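Local coordinates for type VI immunity protein Atu4351 (Agrobacterium fabrum, PDB 6ITW), which is the immunity protein Tdi1 of a type VI secretion effector-immunity pair and probably protects its own cell by neutralising the cognate toxin, at residues A70-G75 and I199-G204; T207-T212 and T216-T221; A146-G151 and F155-K160. All blocks are in the same frame, centred on the assembly; numbering follows the deposited sequence.

Contact 1: A70-G75 and I199-G204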
loop_
_atom_site.group_PDB
_atom_site.type_symbol
_atom_site.label_atom_id
_atom_site.label_comp_id
_atom_site.label_asym_id
_atom_site.label_seq_id
_atom_site.Cartn_x
_atom_site.Cartn_y
_atom_site.Cartn_z
ATOM N N ALA A 70 7.359 3.725 9.469
ATOM C CA ALA A 70 8.569 3.867 10.276
ATOM C C ALA A 70 9.236 2.522 10.490
ATOM O O ALA A 70 10.455 2.403 10.338
ATOM C CB ALA A 70 8.247 4.509 11.624
ATOM N N LEU A 71 8.446 1.489 10.809
ATOM C CA LEU A 71 9.012 0.165 11.054
ATOM C C LEU A 71 9.535 -0.467 9.773
ATOM O O LEU A 71 10.627 -1.051 9.765
ATOM C CB LEU A 71 7.968 -0.743 11.713
ATOM C CG LEU A 71 7.530 -0.290 13.115
ATOM C CD1 LEU A 71 6.236 -0.946 13.498
ATOM C CD2 LEU A 71 8.592 -0.574 14.187
ATOM N N ALA A 72 8.773 -0.377 8.679
ATOM C CA ALA A 72 9.174 -1.105 7.476
ATOM C C ALA A 72 10.391 -0.460 6.826
ATOM O O ALA A 72 11.256 -1.153 6.280
ATOM C CB ALA A 72 8.013 -1.186 6.484
ATOM N N LEU A 73 10.466 0.864 6.866
ATOM C CA LEU A 73 11.507 1.607 6.179
ATOM C C LEU A 73 12.558 2.150 7.138
ATOM O O LEU A 73 13.421 2.926 6.718
ATOM C CB LEU A 73 10.888 2.748 5.376
ATOM C CG LEU A 73 9.876 2.363 4.303
ATOM C CD1 LEU A 73 9.516 3.606 3.491
ATOM C CD2 LEU A 73 10.410 1.259 3.407
ATOM N N GLY A 74 12.495 1.758 8.409
ATOM C CA GLY A 74 13.433 2.181 9.425
ATOM C C GLY A 74 14.869 2.228 8.960
ATOM O O GLY A 74 15.451 1.203 8.595
ATOM N N GLY A 75 15.431 3.433 8.936
ATOM C CA GLY A 75 16.836 3.623 8.672
ATOM C C GLY A 75 17.241 3.594 7.218
ATOM O O GLY A 75 18.443 3.539 6.934
ATOM N N ILE A 199 2.981 -6.123 13.507
ATOM C CA ILE A 199 3.738 -7.348 13.725
ATOM C C ILE A 199 4.591 -7.663 12.506
ATOM O O ILE A 199 5.801 -7.905 12.612
ATOM C CB ILE A 199 2.788 -8.511 14.049
ATOM C CG1 ILE A 199 2.134 -8.291 15.415
ATOM C CG2 ILE A 199 3.527 -9.867 13.955
ATOM C CD1 ILE A 199 0.965 -9.206 15.662
ATOM N N ALA A 200 3.959 -7.676 11.332
ATOM C CA ALA A 200 4.644 -8.070 10.110
ATOM C C ALA A 200 5.842 -7.176 9.825
ATOM O O ALA A 200 6.913 -7.662 9.451
ATOM C CB ALA A 200 3.654 -8.038 8.952
ATOM N N ALA A 201 5.697 -5.867 10.008
ATOM C CA ALA A 201 6.793 -4.987 9.626
ATOM C C ALA A 201 7.988 -5.100 10.561
ATOM O O ALA A 201 9.041 -4.524 10.261
ATOM C CB ALA A 201 6.320 -3.536 9.580
ATOM N N GLN A 202 7.849 -5.808 11.684
ATOM C CA GLN A 202 8.966 -6.054 12.582
ATOM C C GLN A 202 9.463 -7.489 12.515
ATOM O O GLN A 202 10.419 -7.830 13.209
ATOM C CB GLN A 202 8.579 -5.725 14.026
ATOM C CG GLN A 202 8.109 -4.326 14.260
ATOM C CD GLN A 202 7.877 -4.076 15.735
ATOM O OE1 GLN A 202 8.803 -3.735 16.461
ATOM N NE2 GLN A 202 6.641 -4.270 16.192
ATOM N N ALA A 203 8.839 -8.336 11.712
ATOM C CA ALA A 203 9.168 -9.763 11.688
ATOM C C ALA A 203 10.117 -10.076 10.532
ATOM O O ALA A 203 9.815 -10.880 9.646
ATOM C CB ALA A 203 7.885 -10.596 11.591
ATOM N N GLY A 204 11.272 -9.420 10.527
ATOM C CA GLY A 204 12.228 -9.596 9.457
ATOM C C GLY A 204 12.387 -8.389 8.546
ATOM O O GLY A 204 11.610 -7.428 8.605
#

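Contact 2: T207-T212 and T216-T221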
loop_
_atom_site.group_PDB
_atom_site.type_symbol
_atom_site.label_atom_id
_atom_site.label_comp_id
_atom_site.label_asym_id
_atom_site.label_seq_id
_atom_site.Cartn_x
_atom_site.Cartn_y
_atom_site.Cartn_z
ATOM N N THR A 207 13.030 -6.417 1.268
ATOM C CA THR A 207 13.911 -6.330 0.116
ATOM C C THR A 207 13.338 -5.371 -0.913
ATOM O O THR A 207 12.174 -5.500 -1.312
ATOM C CB THR A 207 14.139 -7.703 -0.509
ATOM O OG1 THR A 207 14.894 -8.504 0.408
ATOM C CG2 THR A 207 14.922 -7.561 -1.812
ATOM N N LEU A 208 14.166 -4.411 -1.330
ATOM C CA LEU A 208 13.805 -3.452 -2.366
ATOM C C LEU A 208 14.053 -4.059 -3.732
ATOM O O LEU A 208 15.124 -4.621 -3.986
ATOM C CB LEU A 208 14.621 -2.171 -2.209
ATOM C CG LEU A 208 14.597 -1.130 -3.329
ATOM C CD1 LEU A 208 13.233 -0.463 -3.412
ATOM C CD2 LEU A 208 15.685 -0.094 -3.067
ATOM N N TYR A 209 13.068 -3.948 -4.613
ATOM C CA TYR A 209 13.167 -4.493 -5.959
ATOM C C TYR A 209 13.057 -3.388 -6.997
ATOM O O TYR A 209 12.358 -2.386 -6.801
ATOM C CB TYR A 209 12.078 -5.523 -6.236
ATOM C CG TYR A 209 12.326 -6.855 -5.608
ATOM C CD1 TYR A 209 12.065 -7.072 -4.257
ATOM C CD2 TYR A 209 12.807 -7.911 -6.366
ATOM C CE1 TYR A 209 12.286 -8.315 -3.682
ATOM C CE2 TYR A 209 13.031 -9.159 -5.798
ATOM C CZ TYR A 209 12.773 -9.355 -4.458
ATOM O OH TYR A 209 13.003 -10.589 -3.898
ATOM N N ASP A 210 13.723 -3.610 -8.119
ATOM C CA ASP A 210 13.729 -2.683 -9.245
ATOM C C ASP A 210 12.759 -3.233 -10.289
ATOM O O ASP A 210 13.086 -4.169 -11.020
ATOM C CB ASP A 210 15.152 -2.539 -9.777
ATOM C CG ASP A 210 15.270 -1.556 -10.933
ATOM O OD1 ASP A 210 14.276 -1.344 -11.658
ATOM O OD2 ASP A 210 16.382 -1.005 -11.122
ATOM N N THR A 211 11.558 -2.654 -10.359
ATOM C CA THR A 211 10.573 -3.044 -11.364
ATOM C C THR A 211 10.679 -2.215 -12.644
ATOM O O THR A 211 9.738 -2.209 -13.449
ATOM C CB THR A 211 9.153 -2.962 -10.788
ATOM O OG1 THR A 211 8.918 -1.657 -10.243
ATOM C CG2 THR A 211 8.978 -3.991 -9.692
ATOM N N THR A 212 11.809 -1.519 -12.839
ATOM C CA THR A 212 12.087 -0.769 -14.062
ATOM C C THR A 212 12.619 -1.678 -15.160
ATOM O O THR A 212 12.211 -1.561 -16.319
ATOM C CB THR A 212 13.097 0.351 -13.770
ATOM O OG1 THR A 212 12.407 1.535 -13.352
ATOM C CG2 THR A 212 13.997 0.638 -14.975
ATOM N N THR A 216 13.461 -7.532 -13.033
ATOM C CA THR A 216 12.915 -7.284 -11.702
ATOM C C THR A 216 13.863 -7.749 -10.592
ATOM O O THR A 216 13.475 -8.524 -9.713
ATOM C CB THR A 216 11.543 -7.934 -11.544
ATOM O OG1 THR A 216 10.784 -7.722 -12.738
ATOM C CG2 THR A 216 10.782 -7.316 -10.375
ATOM N N PRO A 217 15.109 -7.274 -10.594
ATOM C CA PRO A 217 16.116 -7.848 -9.697
ATOM C C PRO A 217 16.040 -7.269 -8.293
ATOM O O PRO A 217 15.653 -6.115 -8.076
ATOM C CB PRO A 217 17.432 -7.461 -10.377
ATOM C CG PRO A 217 17.116 -6.104 -10.982
ATOM C CD PRO A 217 15.657 -6.163 -11.399
ATOM N N ALA A 218 16.424 -8.098 -7.331
ATOM C CA ALA A 218 16.568 -7.625 -5.964
ATOM C C ALA A 218 17.771 -6.695 -5.885
ATOM O O ALA A 218 18.849 -7.017 -6.388
ATOM C CB ALA A 218 16.718 -8.808 -5.005
ATOM N N VAL A 219 17.583 -5.536 -5.268
ATOM C CA VAL A 219 18.595 -4.491 -5.239
ATOM C C VAL A 219 19.322 -4.451 -3.903
ATOM O O VAL A 219 20.549 -4.413 -3.866
ATOM C CB VAL A 219 17.958 -3.122 -5.575
ATOM C CG1 VAL A 219 18.975 -1.996 -5.434
ATOM C CG2 VAL A 219 17.368 -3.140 -6.979
ATOM N N ARG A 220 18.589 -4.450 -2.791
ATOM C CA ARG A 220 19.214 -4.405 -1.469
ATOM C C ARG A 220 18.150 -4.646 -0.405
ATOM O O ARG A 220 16.960 -4.791 -0.699
ATOM C CB ARG A 220 19.916 -3.068 -1.207
ATOM C CG ARG A 220 19.001 -1.852 -1.306
ATOM C CD ARG A 220 19.715 -0.562 -0.938
ATOM N NE ARG A 220 18.904 0.629 -1.228
ATOM C CZ ARG A 220 18.135 1.259 -0.338
ATOM N NH1 ARG A 220 18.047 0.818 0.914
ATOM N NH2 ARG A 220 17.444 2.334 -0.701
ATOM N N THR A 221 18.606 -4.690 0.841
ATOM C CA THR A 221 17.743 -4.768 2.008
ATOM C C THR A 221 17.403 -3.372 2.509
ATOM O O THR A 221 18.293 -2.526 2.643
ATOM C CB THR A 221 18.436 -5.559 3.106
ATOM O OG1 THR A 221 18.579 -6.908 2.658
ATOM C CG2 THR A 221 17.602 -5.535 4.373
#

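Contact 3: A146-G151 and F155-K160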
loop_
_atom_site.group_PDB
_atom_site.type_symbol
_atom_site.label_atom_id
_atom_site.label_comp_id
_atom_site.label_asym_id
_atom_site.label_seq_id
_atom_site.Cartn_x
_atom_site.Cartn_y
_atom_site.Cartn_z
ATOM N N ALA A 146 -3.469 -11.528 -4.428
ATOM C CA ALA A 146 -2.377 -12.258 -3.800
ATOM C C ALA A 146 -2.547 -13.730 -4.134
ATOM O O ALA A 146 -3.566 -14.335 -3.768
ATOM C CB ALA A 146 -2.350 -12.034 -2.280
ATOM N N PRO A 147 -1.600 -14.326 -4.855
ATOM C CA PRO A 147 -1.716 -15.748 -5.204
ATOM C C PRO A 147 -1.450 -16.642 -4.002
ATOM O O PRO A 147 -0.647 -16.320 -3.121
ATOM C CB PRO A 147 -0.638 -15.935 -6.277
ATOM C CG PRO A 147 0.403 -14.874 -5.934
ATOM C CD PRO A 147 -0.392 -13.697 -5.420
ATOM N N ASP A 148 -2.145 -17.777 -3.965
ATOM C CA ASP A 148 -1.829 -18.812 -2.985
ATOM C C ASP A 148 -0.604 -19.624 -3.454
ATOM O O ASP A 148 0.067 -19.292 -4.442
ATOM C CB ASP A 148 -3.051 -19.693 -2.741
ATOM C CG ASP A 148 -3.505 -20.448 -3.997
ATOM O OD1 ASP A 148 -2.765 -20.547 -5.017
ATOM O OD2 ASP A 148 -4.640 -20.940 -3.964
ATOM N N GLU A 149 -0.315 -20.722 -2.746
ATOM C CA GLU A 149 0.855 -21.541 -3.056
ATOM C C GLU A 149 0.766 -22.185 -4.429
ATOM O O GLU A 149 1.803 -22.444 -5.048
ATOM C CB GLU A 149 1.039 -22.622 -2.007
ATOM C CG GLU A 149 1.517 -22.061 -0.711
ATOM C CD GLU A 149 1.823 -23.131 0.300
ATOM O OE1 GLU A 149 1.536 -24.326 0.025
ATOM O OE2 GLU A 149 2.349 -22.758 1.373
ATOM N N LYS A 150 -0.446 -22.449 -4.921
ATOM C CA LYS A 150 -0.633 -22.983 -6.265
ATOM C C LYS A 150 -0.753 -21.888 -7.331
ATOM O O LYS A 150 -1.207 -22.167 -8.446
ATOM C CB LYS A 150 -1.859 -23.898 -6.301
ATOM C CG LYS A 150 -1.822 -25.048 -5.266
ATOM C CD LYS A 150 -3.066 -25.931 -5.361
ATOM C CE LYS A 150 -2.954 -27.163 -4.460
ATOM N NZ LYS A 150 -4.129 -28.086 -4.608
ATOM N N GLY A 151 -0.345 -20.659 -7.027
ATOM C CA GLY A 151 -0.379 -19.585 -8.007
ATOM C C GLY A 151 -1.749 -18.982 -8.274
ATOM O O GLY A 151 -1.865 -18.085 -9.120
ATOM N N PHE A 155 -8.345 -13.293 -3.666
ATOM C CA PHE A 155 -9.304 -12.287 -3.190
ATOM C C PHE A 155 -10.755 -12.767 -3.293
ATOM O O PHE A 155 -11.500 -12.718 -2.307
ATOM C CB PHE A 155 -9.160 -10.955 -3.923
ATOM C CG PHE A 155 -10.164 -9.922 -3.447
ATOM C CD1 PHE A 155 -9.993 -9.286 -2.219
ATOM C CD2 PHE A 155 -11.302 -9.627 -4.193
ATOM C CE1 PHE A 155 -10.919 -8.348 -1.757
ATOM C CE2 PHE A 155 -12.232 -8.691 -3.734
ATOM C CZ PHE A 155 -12.041 -8.050 -2.521
ATOM N N ASN A 156 -11.182 -13.223 -4.478
ATOM C CA ASN A 156 -12.596 -13.569 -4.671
ATOM C C ASN A 156 -13.058 -14.644 -3.695
ATOM O O ASN A 156 -14.119 -14.514 -3.070
ATOM C CB ASN A 156 -12.838 -14.014 -6.107
ATOM C CG ASN A 156 -12.745 -12.862 -7.081
ATOM O OD1 ASN A 156 -12.788 -11.698 -6.684
ATOM N ND2 ASN A 156 -12.595 -13.176 -8.355
ATOM N N ARG A 157 -12.265 -15.704 -3.526
ATOM C CA ARG A 157 -12.641 -16.729 -2.557
ATOM C C ARG A 157 -12.669 -16.167 -1.140
ATOM O O ARG A 157 -13.538 -16.533 -0.336
ATOM C CB ARG A 157 -11.691 -17.922 -2.655
ATOM C CG ARG A 157 -11.813 -18.715 -3.958
ATOM C CD ARG A 157 -10.790 -19.856 -4.006
ATOM N NE ARG A 157 -9.476 -19.359 -4.393
ATOM C CZ ARG A 157 -8.321 -19.916 -4.036
ATOM N NH1 ARG A 157 -8.302 -20.995 -3.264
ATOM N NH2 ARG A 157 -7.179 -19.375 -4.435
ATOM N N LEU A 158 -11.736 -15.266 -0.808
ATOM C CA LEU A 158 -11.731 -14.726 0.548
ATOM C C LEU A 158 -12.921 -13.796 0.773
ATOM O O LEU A 158 -13.546 -13.827 1.840
ATOM C CB LEU A 158 -10.410 -14.015 0.828
ATOM C CG LEU A 158 -9.168 -14.908 0.920
ATOM C CD1 LEU A 158 -7.982 -14.029 1.235
ATOM C CD2 LEU A 158 -9.309 -16.062 1.966
ATOM N N LEU A 159 -13.256 -12.974 -0.222
ATOM C CA LEU A 159 -14.475 -12.173 -0.148
ATOM C C LEU A 159 -15.686 -13.047 0.173
ATOM O O LEU A 159 -16.369 -12.837 1.183
ATOM C CB LEU A 159 -14.681 -11.421 -1.463
ATOM C CG LEU A 159 -15.949 -10.561 -1.523
ATOM C CD1 LEU A 159 -16.018 -9.567 -0.356
ATOM C CD2 LEU A 159 -16.016 -9.848 -2.864
ATOM N N LYS A 160 -15.916 -14.084 -0.642
ATOM C CA LYS A 160 -17.055 -14.978 -0.434
ATOM C C LYS A 160 -17.001 -15.688 0.918
ATOM O O LYS A 160 -17.988 -15.697 1.658
ATOM C CB LYS A 160 -17.134 -15.999 -1.563
ATOM C CG LYS A 160 -18.058 -17.173 -1.245
ATOM C CD LYS A 160 -18.186 -18.112 -2.422
ATOM C CE LYS A 160 -18.836 -19.425 -2.017
ATOM N NZ LYS A 160 -18.815 -20.381 -3.169
HETATM O O HOH W 1 -5.629 -21.458 -1.390
#

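Contact 1: A70-G75 and I199-G204
L71 lies against Q202, with both of its methyls resting on CG, the nearer, L71 CD2, 3.8 Å from Q202 CG. The two side chains run obliquely to each other, and the methyls spread onto the start of the amide, L71 CD2 being 3.9 Å from Q202 OE1. In L71, CG stands anti to the carbonyl carbon (chi1 -65°), which sets the isobutyl fork beside the glutamine. The base of the leucine meets segment 199-204 as well: L71 CB is 3.9 Å from A201 CB. The next residue, A72, adds its methyl to the same alanine, A72 CB to A201 CB being 4.2 Å. The small A201 thus touches two consecutive residues of the helix, and the backbones come close here, with the CA atoms of A72 and A201 5.0 Å apart. Helix 66-73, in the GAD-like region, is in this way packed against the chain leaving helix 193-200, which belongs to the C-terminal Tdi1 family region; residues A200 to A203 form a type I beta turn, closed by A203 N to A200 O at 3.0 Å. No hydrogen bond crosses between the segments, so the join is purely van der Waals. Q202 NE2 donates back to the carbonyl O of T198, in helix 193-200. A72, buried, also touches F206, while L71 and Q202 remain nearer the solvent.

Contact 2: T207-T212 and T216-T221
The carbonyl O of L208 receives V219 N at 2.9 Å in a nearly straight bond, with an N-H...O angle of 166°. L208 N in turn donates to R220 O, also at 2.9 Å, and beyond the strand D210 N reaches P217 O at 3.2 Å. Between the pairs L208-R220 and Y209-A218 the register slips by one, V219 being the extra residue of a beta bulge, its CG2 lying 3.6 Å from D210 CB. On one face of the hairpin A218 sits over the ring of Y209, a CH-pi contact with A218 CA 4.2 Å from the ring centroid, while T216 O lies at the ring edge, in its plane. On the other, R220 CG stands between the backbone N and the carbonyl carbon (chi1 58°) and the chain then extends to NE, which brings one face of the guanidinium under L208 CD2, 3.8 Å from R220 NE; beyond the leucine the arginine forms a salt bridge with D76 and a hydrogen bond with Q78. D210 OD1 takes T212 N at 2.7 Å, an Asx turn that bends the chain as it leaves the strand. Backbone bonds from T207 and Y209 to V114 tie the hairpin to strand 113-116. This is an antiparallel beta hairpin with a beta bulge, forming the end of the mixed sheet.

Contact 3: A146-G151 and F155-K160
D148 OD2 and R157 NH2 meet in a nearly straight salt bridge of 3.0 Å. The oxygen lies at the edge of the guanidinium, close to its plane, but the nitrogen approaches the carboxylate from well above, 55° out of that plane. The two flat groups are accordingly turned 79° apart, and the bridge is single-pronged: R157 NH1 stays 3.7 Å from D148 OD2. A water fills in for the second prong, donating to D148 OD2 at 2.8 Å and accepting from R157 NH1 over a longer 3.3 Å. The arginine reaches this position through a bend in its chain at chi3 (-80°), which swings the guanidinium off the helix toward the loop. Further out, R157 NH2 also donates to the carbonyl O of L153, and D148 OD1 accepts from K152 N, so the linker between the segments holds each charged group too. D148 opens a type I beta turn ending at G151, closed by G151 N to D148 O at 3.0 Å, while D145 OD1 accepts from F155 N at the helix start. The bridge ties the later part of the loop, at D148, to the first turn of helix 155-162, within the C-terminal Tdi1 family region. With one oxygen gripped by both arginine and water, the carboxylate probably stays charged and partly offsets the positive charge of K152, whose NZ lies close to R157 NE.

In the fold
Contacts 1 and 2 follow each other along the chain: the turn after helix 193-200 that closes contact 1 leads into strand 207-209, where contact 2 opens, and their centres are about 17 Å apart. Besides adjoining in sequence, the two do not touch. They are indirectly related through segment 70-75, since D76, the residue just after it, pairs with R220 of contact 2. Contact 3 stands apart, its centre about 25 Å from that of either other contact and its nearest atoms about 13 Å away. In sequence it falls between the two halves of contact 1, which alone among the three joins the GAD-like and C-terminal regions; contacts 2 and 3 are local closures.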